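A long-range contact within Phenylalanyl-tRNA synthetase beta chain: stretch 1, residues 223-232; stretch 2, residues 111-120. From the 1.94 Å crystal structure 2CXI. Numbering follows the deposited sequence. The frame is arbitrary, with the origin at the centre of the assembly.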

ATOM      1  N   ARG A 223      -9.641  14.170 -18.724  1.00 18.32           N
ATOM      2  CA  ARG A 223     -10.259  14.477 -20.034  1.00 18.75           C
ATOM      3  C   ARG A 223      -9.872  13.512 -21.148  1.00 19.30           C
ATOM      4  O   ARG A 223      -8.700  13.162 -21.306  1.00 20.36           O
ATOM      5  CB  ARG A 223      -9.950  15.925 -20.435  1.00 18.36           C
ATOM      6  CG  ARG A 223     -10.584  16.907 -19.466  1.00 20.04           C
ATOM      7  CD  ARG A 223     -12.083  17.122 -19.682  1.00 19.12           C
ATOM      8  NE  ARG A 223     -12.433  17.552 -21.044  1.00 20.16           N
ATOM      9  CZ  ARG A 223     -12.289  18.788 -21.504  1.00 24.21           C
ATOM     10  NH1 ARG A 223     -11.782  19.739 -20.741  1.00 23.53           N
ATOM     11  NH2 ARG A 223     -12.663  19.074 -22.744  1.00 27.43           N
ATOM     12  N   VAL A 224     -10.873  13.021 -21.875  1.00 19.66           N
ATOM     13  CA  VAL A 224     -10.657  12.149 -23.026  1.00 18.59           C
ATOM     14  C   VAL A 224     -10.426  12.988 -24.297  1.00 19.16           C
ATOM     15  O   VAL A 224     -11.199  13.885 -24.620  1.00 17.38           O
ATOM     16  CB  VAL A 224     -11.868  11.203 -23.288  1.00 18.82           C
ATOM     17  CG1 VAL A 224     -11.590  10.253 -24.451  1.00 16.46           C
ATOM     18  CG2 VAL A 224     -12.235  10.380 -22.028  1.00 16.05           C
ATOM     19  N   THR A 225      -9.359  12.670 -25.013  1.00 19.96           N
ATOM     20  CA  THR A 225      -9.076  13.325 -26.303  1.00 21.76           C
ATOM     21  C   THR A 225      -8.839  12.224 -27.336  1.00 22.10           C
ATOM     22  O   THR A 225      -8.847  11.034 -26.992  1.00 21.44           O
ATOM     23  CB  THR A 225      -7.815  14.253 -26.213  1.00 22.18           C
ATOM     24  OG1 THR A 225      -6.646  13.444 -26.075  1.00 21.25           O
ATOM     25  CG2 THR A 225      -7.812  15.175 -24.948  1.00 23.25           C
ATOM     26  N   THR A 226      -8.590  12.584 -28.601  1.00 22.19           N
ATOM     27  CA  THR A 226      -8.171  11.549 -29.564  1.00 22.95           C
ATOM     28  C   THR A 226      -6.782  10.945 -29.241  1.00 22.49           C
ATOM     29  O   THR A 226      -6.419   9.929 -29.829  1.00 22.97           O
ATOM     30  CB  THR A 226      -8.171  12.088 -31.029  1.00 23.67           C
ATOM     31  OG1 THR A 226      -7.305  13.221 -31.085  1.00 25.70           O
ATOM     32  CG2 THR A 226      -9.554  12.637 -31.411  1.00 25.19           C
ATOM     33  N   ASP A 227      -6.007  11.551 -28.326  1.00 22.12           N
ATOM     34  CA  ASP A 227      -4.742  10.943 -27.847  1.00 21.68           C
ATOM     35  C   ASP A 227      -4.936   9.906 -26.739  1.00 21.64           C
ATOM     36  O   ASP A 227      -4.013   9.137 -26.405  1.00 19.85           O
ATOM     37  CB  ASP A 227      -3.771  12.005 -27.366  1.00 23.45           C
ATOM     38  CG  ASP A 227      -3.274  12.882 -28.504  1.00 27.20           C
ATOM     39  OD1 ASP A 227      -3.039  12.360 -29.609  1.00 29.07           O
ATOM     40  OD2 ASP A 227      -3.132  14.115 -28.389  1.00 34.26           O
ATOM     41  N   THR A 228      -6.149   9.871 -26.187  1.00 20.23           N
ATOM     42  CA  THR A 228      -6.490   8.863 -25.161  1.00 19.38           C
ATOM     43  C   THR A 228      -6.417   7.420 -25.688  1.00 18.85           C
ATOM     44  O   THR A 228      -6.998   7.076 -26.718  1.00 19.46           O
ATOM     45  CB  THR A 228      -7.871   9.176 -24.540  1.00 18.60           C
ATOM     46  OG1 THR A 228      -7.778  10.418 -23.828  1.00 18.99           O
ATOM     47  CG2 THR A 228      -8.238   8.111 -23.460  1.00 16.36           C
ATOM     48  N   LYS A 229      -5.660   6.595 -24.978  1.00 19.62           N
ATOM     49  CA  LYS A 229      -5.512   5.164 -25.281  1.00 20.64           C
ATOM     50  C   LYS A 229      -6.278   4.230 -24.330  1.00 20.01           C
ATOM     51  O   LYS A 229      -6.744   3.156 -24.739  1.00 18.86           O
ATOM     52  CB  LYS A 229      -4.016   4.791 -25.268  1.00 20.85           C
ATOM     53  CG  LYS A 229      -3.221   5.433 -26.424  1.00 22.22           C
ATOM     54  CD  LYS A 229      -1.764   4.904 -26.403  1.00 24.37           C
ATOM     55  CE  LYS A 229      -0.894   5.671 -27.407  1.00 33.81           C
ATOM     56  NZ  LYS A 229      -0.551   7.048 -26.865  1.00 39.83           N
ATOM     57  N   ASN A 230      -6.390   4.635 -23.055  1.00 18.86           N
ATOM     58  CA  ASN A 230      -6.962   3.785 -22.003  1.00 19.19           C
ATOM     59  C   ASN A 230      -8.069   4.567 -21.336  1.00 18.56           C
ATOM     60  O   ASN A 230      -7.833   5.655 -20.835  1.00 18.29           O
ATOM     61  CB  ASN A 230      -5.892   3.420 -20.950  1.00 18.27           C
ATOM     62  CG  ASN A 230      -4.687   2.723 -21.569  1.00 21.76           C
ATOM     63  OD1 ASN A 230      -4.835   1.718 -22.257  1.00 17.11           O
ATOM     64  ND2 ASN A 230      -3.490   3.283 -21.356  1.00 21.92           N
ATOM     65  N   VAL A 231      -9.288   4.052 -21.415  1.00 18.72           N
ATOM     66  CA  VAL A 231     -10.464   4.771 -20.930  1.00 19.24           C
ATOM     67  C   VAL A 231     -10.979   4.119 -19.648  1.00 18.53           C
ATOM     68  O   VAL A 231     -11.004   2.884 -19.524  1.00 19.09           O
ATOM     69  CB  VAL A 231     -11.597   4.869 -22.022  1.00 20.47           C
ATOM     70  CG1 VAL A 231     -11.850   3.577 -22.644  1.00 23.94           C
ATOM     71  CG2 VAL A 231     -12.890   5.247 -21.423  1.00 24.23           C
ATOM     72  N   PHE A 232     -11.377   4.966 -18.706  1.00 15.61           N
ATOM     73  CA  PHE A 232     -12.002   4.528 -17.471  1.00 14.95           C
ATOM     74  C   PHE A 232     -13.488   4.947 -17.595  1.00 14.03           C
ATOM     75  O   PHE A 232     -13.808   6.122 -17.883  1.00 14.10           O
ATOM     76  CB  PHE A 232     -11.307   5.182 -16.253  1.00 13.25           C
ATOM     77  CG  PHE A 232     -11.988   4.883 -14.923  1.00 16.99           C
ATOM     78  CD1 PHE A 232     -12.813   5.849 -14.301  1.00 16.27           C
ATOM     79  CD2 PHE A 232     -11.810   3.636 -14.294  1.00 16.80           C
ATOM     80  CE1 PHE A 232     -13.457   5.572 -13.075  1.00 18.10           C
ATOM     81  CE2 PHE A 232     -12.467   3.361 -13.060  1.00 16.53           C
ATOM     82  CZ  PHE A 232     -13.272   4.323 -12.466  1.00 14.39           C
TER
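Stretch 2 111-120: GLRLDEDSLS

The most unusual feature of this contact is a single water that stands in for a backbone pairing. It accepts from Leu-114 N at 2.8 Å and donates to two carbonyls of stretch 1, Thr-226 O at 2.6 Å and Thr-228 O at 2.7 Å. The two stretches meet here mostly as loops, and carbonyl oxygens come close together: Leu-114 O lies 3.5 Å from Thr-226 O, a pair of acceptors that cannot bond to each other. The water satisfies both Thr-226 O and Thr-228 O, and takes the proton of Leu-114 N in return.

Stretch 2 runs antiparallel to stretch 1, as the register shows: Leu-112 lies beside Lys-229 (CA to CA 4.6 Å), while Leu-114, further along, lies beside Thr-226 (CA to CA 4.8 Å). Residues 111 to 115 are loop, largely extended from Leu-112 onward, and a helix begins at Glu-116. In stretch 1, a type I turn from Thr-225 to Thr-228 leads by way of Lys-229 and Asn-230 into a strand at Val-231.

Direct hydrogen bonds gather at the start of stretch 2. Leu-112 N donates to Lys-229 O at 2.8 Å with a nearly straight geometry, and Gly-111 N donates to Asn-230 OD1 at 3.2 Å. Although the CA-to-CB bond of Asn-230 points away from stretch 2, its amide end comes back nearer, so a short polar side chain can reach the backbone. Glycine suits position 111 because phi is positive there, at 79°. Beside these bonds, Lys-229 CA makes a CA-H...O contact with Leu-112 O at 3.4 Å. The lysine side chain starts out sideways, with Lys-229 CG 3.6 Å from Leu-112 O, and only its end leads away, leaving the charged amine clear of the apolar contacts.

Leucines provide the apolar part of stretch 2. Leu-112 places CD1 3.5 Å from Val-231 CG1, a buried meeting of branched side chains. Leu-114 points toward stretch 1; its CD1 lies 4.1 Å from Val-224 CG1 and 3.6 Å from Thr-225 O, so it packs against backbone as well as side chain. From the first turn of the helix, Leu-119 also points toward stretch 1, with CD1 3.7 Å from Val-224 CG1 and CD2 3.8 Å from Thr-226 CG2. Val-224 thus touches two leucines through one methyl. Threonine suits position 226, at the exposed margin, because its methyl can join this packing: CG2 also lies 3.8 Å from Asp-115 C, where the loop gives way to the helix.

Both partners are braced internally. Asp-115 is the N-cap: its OD1 accepts from Ser-118 N at 3.0 Å, while Asp-115 N donates to Ser-118 OG at 2.9 Å, a reciprocal arrangement well served by two short polar side chains. In the turn, Thr-228 N donates to Thr-225 O at 3.0 Å, and Thr-225 N donates to Thr-228 OG1, also at 3.0 Å. Together the two stretches bury 501 Å², counting both sides.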

ATOM      1  N   GLY A 111      -5.759   0.196 -24.891  1.00 18.49           N
ATOM      2  CA  GLY A 111      -5.162  -0.059 -26.227  1.00 19.25           C
ATOM      3  C   GLY A 111      -5.991   0.507 -27.363  1.00 20.41           C
ATOM      4  O   GLY A 111      -5.977  -0.016 -28.485  1.00 20.63           O
ATOM      5  N   LEU A 112      -6.722   1.581 -27.077  1.00 19.46           N
ATOM      6  CA  LEU A 112      -7.556   2.181 -28.089  1.00 21.46           C
ATOM      7  C   LEU A 112      -6.691   3.130 -28.913  1.00 21.71           C
ATOM      8  O   LEU A 112      -5.757   3.746 -28.397  1.00 20.20           O
ATOM      9  CB  LEU A 112      -8.725   2.929 -27.446  1.00 20.29           C
ATOM     10  CG  LEU A 112      -9.794   1.992 -26.825  1.00 21.72           C
ATOM     11  CD1 LEU A 112     -10.645   2.766 -25.833  1.00 21.29           C
ATOM     12  CD2 LEU A 112     -10.682   1.315 -27.880  1.00 18.46           C
ATOM     13  N   ARG A 113      -7.030   3.270 -30.181  1.00 23.54           N
ATOM     14  CA  ARG A 113      -6.503   4.375 -30.967  1.00 25.58           C
ATOM     15  C   ARG A 113      -7.698   5.187 -31.457  1.00 23.86           C
ATOM     16  O   ARG A 113      -8.370   4.798 -32.397  1.00 23.96           O
ATOM     17  CB  ARG A 113      -5.638   3.854 -32.133  1.00 26.59           C
ATOM     18  CG  ARG A 113      -4.537   2.823 -31.727  1.00 30.72           C
ATOM     19  CD  ARG A 113      -3.770   2.143 -32.918  1.00 30.91           C
ATOM     20  NE  ARG A 113      -3.870   3.012 -34.104  1.00 43.41           N
ATOM     21  CZ  ARG A 113      -4.626   2.747 -35.179  1.00 47.29           C
ATOM     22  NH1 ARG A 113      -5.318   1.602 -35.270  1.00 48.30           N
ATOM     23  NH2 ARG A 113      -4.673   3.621 -36.179  1.00 47.96           N
ATOM     24  N   LEU A 114      -7.953   6.329 -30.831  1.00 22.75           N
ATOM     25  CA  LEU A 114      -9.159   7.089 -31.102  1.00 23.08           C
ATOM     26  C   LEU A 114      -8.958   8.084 -32.239  1.00 24.19           C
ATOM     27  O   LEU A 114      -7.828   8.387 -32.615  1.00 24.06           O
ATOM     28  CB  LEU A 114      -9.684   7.805 -29.837  1.00 22.16           C
ATOM     29  CG  LEU A 114      -9.878   6.876 -28.641  1.00 20.36           C
ATOM     30  CD1 LEU A 114     -10.328   7.761 -27.464  1.00 20.17           C
ATOM     31  CD2 LEU A 114     -10.932   5.793 -29.025  1.00 20.47           C
ATOM     32  N   ASP A 115     -10.065   8.533 -32.813  1.00 24.95           N
ATOM     33  CA  ASP A 115     -10.057   9.621 -33.803  1.00 25.04           C
ATOM     34  C   ASP A 115     -11.377  10.322 -33.731  1.00 25.79           C
ATOM     35  O   ASP A 115     -12.210  10.011 -32.843  1.00 24.41           O
ATOM     36  CB  ASP A 115      -9.761   9.109 -35.224  1.00 25.69           C
ATOM     37  CG  ASP A 115     -10.617   7.875 -35.629  1.00 26.76           C
ATOM     38  OD1 ASP A 115     -11.853   7.864 -35.425  1.00 25.12           O
ATOM     39  OD2 ASP A 115     -10.122   6.879 -36.199  1.00 28.31           O
ATOM     40  N   GLU A 116     -11.602  11.278 -34.636  1.00 25.13           N
ATOM     41  CA  GLU A 116     -12.831  12.065 -34.584  1.00 27.74           C
ATOM     42  C   GLU A 116     -14.075  11.171 -34.612  1.00 24.60           C
ATOM     43  O   GLU A 116     -14.999  11.398 -33.856  1.00 23.75           O
ATOM     44  CB  GLU A 116     -12.920  13.088 -35.737  1.00 27.59           C
ATOM     45  CG  GLU A 116     -12.105  14.373 -35.499  1.00 34.19           C
ATOM     46  CD  GLU A 116     -12.082  15.304 -36.715  1.00 35.84           C
ATOM     47  OE1 GLU A 116     -13.024  15.209 -37.574  1.00 45.31           O
ATOM     48  OE2 GLU A 116     -11.124  16.137 -36.819  1.00 44.44           O
ATOM     49  N   ASP A 117     -14.105  10.200 -35.522  1.00 23.40           N
ATOM     50  CA  ASP A 117     -15.271   9.311 -35.654  1.00 22.33           C
ATOM     51  C   ASP A 117     -15.509   8.442 -34.404  1.00 20.91           C
ATOM     52  O   ASP A 117     -16.633   8.365 -33.909  1.00 19.72           O
ATOM     53  CB  ASP A 117     -15.128   8.423 -36.862  1.00 21.71           C
ATOM     54  CG  ASP A 117     -15.541   9.134 -38.180  1.00 24.49           C
ATOM     55  OD1 ASP A 117     -15.962  10.313 -38.156  1.00 23.82           O
ATOM     56  OD2 ASP A 117     -15.479   8.556 -39.281  1.00 28.49           O
ATOM     57  N   SER A 118     -14.475   7.752 -33.942  1.00 20.90           N
ATOM     58  CA  SER A 118     -14.639   6.882 -32.749  1.00 21.45           C
ATOM     59  C   SER A 118     -14.948   7.671 -31.486  1.00 22.20           C
ATOM     60  O   SER A 118     -15.802   7.271 -30.681  1.00 21.17           O
ATOM     61  CB  SER A 118     -13.471   5.926 -32.550  1.00 21.16           C
ATOM     62  OG  SER A 118     -12.228   6.577 -32.484  1.00 23.09           O
ATOM     63  N   LEU A 119     -14.302   8.820 -31.308  1.00 21.76           N
ATOM     64  CA  LEU A 119     -14.609   9.649 -30.131  1.00 23.02           C
ATOM     65  C   LEU A 119     -16.038  10.202 -30.152  1.00 22.91           C
ATOM     66  O   LEU A 119     -16.743  10.257 -29.129  1.00 21.78           O
ATOM     67  CB  LEU A 119     -13.599  10.809 -30.039  1.00 23.42           C
ATOM     68  CG  LEU A 119     -13.638  11.685 -28.796  1.00 26.51           C
ATOM     69  CD1 LEU A 119     -13.547  10.777 -27.513  1.00 25.03           C
ATOM     70  CD2 LEU A 119     -12.452  12.723 -28.938  1.00 24.69           C
ATOM     71  N   SER A 120     -16.488  10.617 -31.329  1.00 21.84           N
ATOM     72  CA  SER A 120     -17.808  11.149 -31.416  1.00 21.82           C
ATOM     73  C   SER A 120     -18.883  10.030 -31.233  1.00 20.74           C
ATOM     74  O   SER A 120     -19.898  10.267 -30.589  1.00 20.72           O
ATOM     75  CB  SER A 120     -17.975  12.013 -32.689  1.00 23.17           C
ATOM     76  OG  SER A 120     -18.835  11.410 -33.606  1.00 28.03           O
TER
HETATM   77  O   HOH W   1      -5.998   7.466 -29.237  1.00 19.15           O